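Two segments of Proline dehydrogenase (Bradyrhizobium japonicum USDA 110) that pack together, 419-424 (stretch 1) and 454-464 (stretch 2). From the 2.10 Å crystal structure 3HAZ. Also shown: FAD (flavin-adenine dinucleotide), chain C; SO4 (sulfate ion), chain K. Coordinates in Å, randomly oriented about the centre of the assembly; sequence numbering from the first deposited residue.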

# COMPACT_ATOMS: atom_id res chain seq x y z
N ARG A 419 13.97 45.47 -20.25
CA ARG A 419 14.00 45.02 -18.87
C ARG A 419 13.39 46.08 -17.97
O ARG A 419 13.28 47.24 -18.35
CB ARG A 419 15.44 44.76 -18.43
CG ARG A 419 16.26 46.04 -18.25
CD ARG A 419 17.60 45.73 -17.59
NE ARG A 419 18.29 46.94 -17.16
CZ ARG A 419 18.38 47.34 -15.89
NH1 ARG A 419 19.02 48.45 -15.60
NH2 ARG A 419 17.82 46.61 -14.92
N LEU A 420 13.03 45.67 -16.76
CA LEU A 420 12.50 46.59 -15.77
C LEU A 420 13.59 46.98 -14.78
O LEU A 420 14.34 46.13 -14.29
CB LEU A 420 11.33 45.93 -15.02
CG LEU A 420 10.37 46.88 -14.32
CD1 LEU A 420 9.71 47.82 -15.32
CD2 LEU A 420 9.31 46.10 -13.55
N HIS A 421 13.70 48.28 -14.51
CA HIS A 421 14.67 48.76 -13.53
C HIS A 421 14.60 47.88 -12.28
O HIS A 421 13.51 47.57 -11.79
CB HIS A 421 14.40 50.23 -13.21
CG HIS A 421 15.59 50.96 -12.66
ND1 HIS A 421 16.85 50.82 -13.18
CD2 HIS A 421 15.69 51.85 -11.64
CE1 HIS A 421 17.70 51.57 -12.49
NE2 HIS A 421 17.02 52.21 -11.56
N GLY A 422 15.75 47.44 -11.78
CA GLY A 422 15.79 46.55 -10.63
C GLY A 422 15.78 45.07 -10.98
O GLY A 422 15.80 44.22 -10.09
N MET A 423 15.76 44.76 -12.27
CA MET A 423 15.87 43.38 -12.73
C MET A 423 16.72 43.30 -14.00
O MET A 423 16.78 44.26 -14.76
CB MET A 423 14.50 42.77 -13.01
CG MET A 423 13.51 42.85 -11.85
SD MET A 423 11.93 42.07 -12.25
CE MET A 423 12.42 40.35 -12.30
N GLY A 424 17.36 42.15 -14.22
CA GLY A 424 18.13 41.94 -15.43
C GLY A 424 19.37 42.81 -15.60
O GLY A 424 19.98 42.83 -16.67
PA FAD C . 10.81 33.73 -16.77
O1A FAD C . 11.21 33.25 -15.25
O2A FAD C . 11.62 33.06 -17.79
O5B FAD C . 9.25 33.36 -17.03
C5B FAD C . 8.31 33.79 -16.09
C4B FAD C . 6.90 33.62 -16.67
O4B FAD C . 6.55 32.36 -17.47
C3B FAD C . 5.71 34.25 -16.24
O3B FAD C . 5.74 35.64 -15.96
C2B FAD C . 4.64 33.64 -17.10
O2B FAD C . 4.17 34.42 -18.18
C1B FAD C . 5.14 32.29 -17.46
N9A FAD C . 4.77 31.18 -16.60
C8A FAD C . 5.12 30.96 -15.27
N7A FAD C . 4.59 29.76 -14.89
C5A FAD C . 3.91 29.22 -16.01
C6A FAD C . 3.15 27.94 -16.22
N6A FAD C . 2.99 26.99 -15.13
N1A FAD C . 2.62 27.67 -17.39
C2A FAD C . 2.76 28.57 -18.47
N3A FAD C . 3.50 29.79 -18.27
C4A FAD C . 4.05 30.08 -17.05
N1 FAD C . 3.36 41.14 -19.29
C2 FAD C . 2.05 41.33 -19.68
O2 FAD C . 1.12 40.34 -19.45
N3 FAD C . 1.67 42.58 -20.28
C4 FAD C . 2.59 43.57 -20.47
O4 FAD C . 2.22 44.76 -21.11
C4X FAD C . 3.95 43.37 -20.06
N5 FAD C . 4.97 44.44 -20.27
C5X FAD C . 6.31 44.22 -19.86
C6 FAD C . 7.31 45.28 -20.05
C7 FAD C . 8.65 45.06 -19.65
C7M FAD C . 9.67 46.17 -19.83
C8 FAD C . 9.04 43.77 -19.03
C8M FAD C . 10.49 43.51 -18.58
C9 FAD C . 8.08 42.76 -18.85
C9A FAD C . 6.69 42.99 -19.26
N10 FAD C . 5.68 41.94 -19.07
C10 FAD C . 4.32 42.17 -19.49
C1' FAD C . 6.04 40.56 -18.61
C2' FAD C . 5.96 40.30 -17.09
O2' FAD C . 5.89 41.53 -16.38
C3' FAD C . 7.15 39.42 -16.66
O3' FAD C . 8.33 40.22 -16.57
C4' FAD C . 7.41 38.23 -17.64
O4' FAD C . 6.32 37.47 -18.03
C5' FAD C . 8.59 37.34 -17.17
O5' FAD C . 9.20 36.62 -18.23
P FAD C . 10.82 36.28 -18.09
O1P FAD C . 11.36 35.57 -19.50
O2P FAD C . 11.56 37.51 -17.78
O3P FAD C . 10.99 35.34 -16.77
S SO4 K . 3.42 44.75 -16.43
O1 SO4 K . 4.73 44.54 -17.04
O2 SO4 K . 3.06 43.56 -15.68
O3 SO4 K . 3.49 45.90 -15.52
O4 SO4 K . 2.43 45.01 -17.47
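Stretch 2 (454-464) AYLVRRLLENG

A buried arginine is expected to pay for its desolvation with hydrogen bonds, yet the one at the centre of this contact meets its neighbour largely through carbon and sulfur. NE of Arg 459 is covered by the packing and has no polar partner anywhere in the model; the nearest atom of Met 423 is its thioether sulfur, with SD 4.1 Å from NE of Arg 459. The example illustrates a general principle: a guanidinium is a flat plate whose faces are weakly hydrated, and those faces can pack against apolar side chains while the N-H groups round its edge seek polar partners.

The two stretches are well separated in sequence, and only 251 Å² is buried between them, both sides summed. Stretch 2 is helical from Ala 454 to Asn 463, continuing a helix that starts earlier in the chain, and leaves the helix at Gly 464. Stretch 1 ends a strand at Leu 420 and then folds through a type II beta turn from Leu 420 to Met 423, closed by a 2.8 Å hydrogen bond from N of Met 423 to O of Leu 420. With so short a piece of strand before the turn, the contact is better described by register than by a crossing angle. The CA of Leu 420 lies 10.4 Å from the CA of Arg 459, and the CA of Met 423 lies 9.5 Å from the CA of Asn 463, so both chains advance in the same sense. With the backbones this far apart, the helix reaches the turn through its side chains, and the turn answers with the side chains of Leu 420 and Met 423 and the carbonyl of His 421. Those of Tyr 455, Arg 459, Glu 462 and Asn 463, spaced three or four residues apart or adjacent, all set out toward the turn.

Leu 420, in a t, p rotamer, places CD2 over one face of the Arg 459 guanidinium, 3.3 Å from NH1; the same CD2 is 3.3 Å from OH of Tyr 455, one helical turn earlier. Met 423 extends farther along the helix. Its CE comes within 3.7 Å of OD1 of Asn 463 and 3.9 Å of OE1 of Glu 462, although the latter side chain is poorly ordered.

The clear polar link between the two stretches runs through a water. Water 1 donates a hydrogen bond to O of His 421 at 2.5 Å and accepts one from NH2 of Arg 459 at 2.7 Å, tying the turn to the helix. The turn itself depends on glycine at Gly 422: with phi at 91°, a CB there would be jammed against the preceding carbonyl oxygen, and it would also stand 3.4 Å from NH2 of Arg 459. Within stretch 1, NH2 of Arg 419 reaches forward across the turn to donate a 2.6 Å hydrogen bond to O of Met 423, bracing the loop behind the contact. The strand end also borders the cofactor, with N of Leu 420 3.8 Å from C8M of FAD.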

# COMPACT_ATOMS: atom_id res chain seq x y z
N ALA A 454 -1.54 48.29 -6.11
CA ALA A 454 -2.00 47.44 -7.20
C ALA A 454 -0.83 46.93 -8.03
O ALA A 454 -0.81 45.77 -8.45
CB ALA A 454 -3.00 48.18 -8.07
N TYR A 455 0.14 47.80 -8.27
CA TYR A 455 1.31 47.45 -9.05
C TYR A 455 2.29 46.54 -8.29
O TYR A 455 2.83 45.59 -8.85
CB TYR A 455 2.03 48.72 -9.50
CG TYR A 455 3.29 48.48 -10.31
CD1 TYR A 455 3.25 48.42 -11.70
CD2 TYR A 455 4.53 48.35 -9.68
CE1 TYR A 455 4.41 48.21 -12.44
CE2 TYR A 455 5.69 48.14 -10.42
CZ TYR A 455 5.62 48.07 -11.80
OH TYR A 455 6.77 47.86 -12.53
N LEU A 456 2.52 46.84 -7.01
CA LEU A 456 3.46 46.07 -6.20
C LEU A 456 3.07 44.59 -6.14
O LEU A 456 3.92 43.71 -6.24
CB LEU A 456 3.55 46.64 -4.79
CG LEU A 456 4.65 47.66 -4.56
CD1 LEU A 456 4.69 48.06 -3.10
CD2 LEU A 456 6.00 47.11 -5.01
N VAL A 457 1.77 44.35 -5.96
CA VAL A 457 1.22 43.00 -5.87
C VAL A 457 1.64 42.16 -7.07
O VAL A 457 2.25 41.10 -6.93
CB VAL A 457 -0.31 43.03 -5.82
CG1 VAL A 457 -0.88 41.62 -5.98
CG2 VAL A 457 -0.79 43.67 -4.54
N ARG A 458 1.29 42.64 -8.26
CA ARG A 458 1.63 41.93 -9.49
C ARG A 458 3.13 41.68 -9.55
O ARG A 458 3.57 40.56 -9.84
CB ARG A 458 1.13 42.71 -10.70
CG ARG A 458 0.90 41.86 -11.94
CD ARG A 458 -0.30 42.35 -12.74
NE ARG A 458 -0.45 43.81 -12.70
CZ ARG A 458 0.40 44.65 -13.28
NH1 ARG A 458 1.46 44.19 -13.93
NH2 ARG A 458 0.20 45.96 -13.21
N ARG A 459 3.91 42.70 -9.24
CA ARG A 459 5.37 42.61 -9.27
C ARG A 459 5.92 41.52 -8.34
O ARG A 459 6.85 40.80 -8.70
CB ARG A 459 5.99 43.97 -8.90
CG ARG A 459 7.50 43.95 -8.73
CD ARG A 459 8.22 44.07 -10.06
NE ARG A 459 9.60 44.49 -9.87
CZ ARG A 459 10.03 45.75 -10.01
NH1 ARG A 459 9.18 46.71 -10.35
NH2 ARG A 459 11.31 46.04 -9.82
N LEU A 460 5.34 41.42 -7.15
CA LEU A 460 5.84 40.50 -6.13
C LEU A 460 5.49 39.04 -6.42
O LEU A 460 6.22 38.14 -6.02
CB LEU A 460 5.31 40.89 -4.75
CG LEU A 460 5.82 42.20 -4.16
CD1 LEU A 460 5.19 42.45 -2.81
CD2 LEU A 460 7.33 42.17 -4.05
N LEU A 461 4.38 38.82 -7.12
CA LEU A 461 3.98 37.46 -7.48
C LEU A 461 5.08 36.80 -8.30
O LEU A 461 5.35 35.60 -8.15
CB LEU A 461 2.67 37.47 -8.27
CG LEU A 461 1.37 37.62 -7.48
CD1 LEU A 461 0.17 37.37 -8.39
CD2 LEU A 461 1.35 36.67 -6.28
N GLU A 462 5.72 37.59 -9.16
CA GLU A 462 6.69 37.05 -10.11
C GLU A 462 8.09 36.91 -9.52
O GLU A 462 8.80 35.94 -9.81
CB GLU A 462 6.69 37.89 -11.38
CG GLU A 462 7.19 37.16 -12.61
CD GLU A 462 8.69 37.26 -12.76
OE1 GLU A 462 9.18 38.36 -13.07
OE2 GLU A 462 9.38 36.23 -12.56
N ASN A 463 8.49 37.86 -8.67
CA ASN A 463 9.78 37.77 -7.99
C ASN A 463 9.79 36.70 -6.91
O ASN A 463 10.86 36.20 -6.53
CB ASN A 463 10.16 39.13 -7.40
CG ASN A 463 10.87 40.02 -8.40
OD1 ASN A 463 12.07 39.86 -8.66
ND2 ASN A 463 10.14 40.99 -8.96
N GLY A 464 8.61 36.34 -6.41
CA GLY A 464 8.49 35.32 -5.39
C GLY A 464 8.09 33.96 -5.93
O GLY A 464 7.87 33.02 -5.17
O HOH W 1 11.39 48.55 -10.83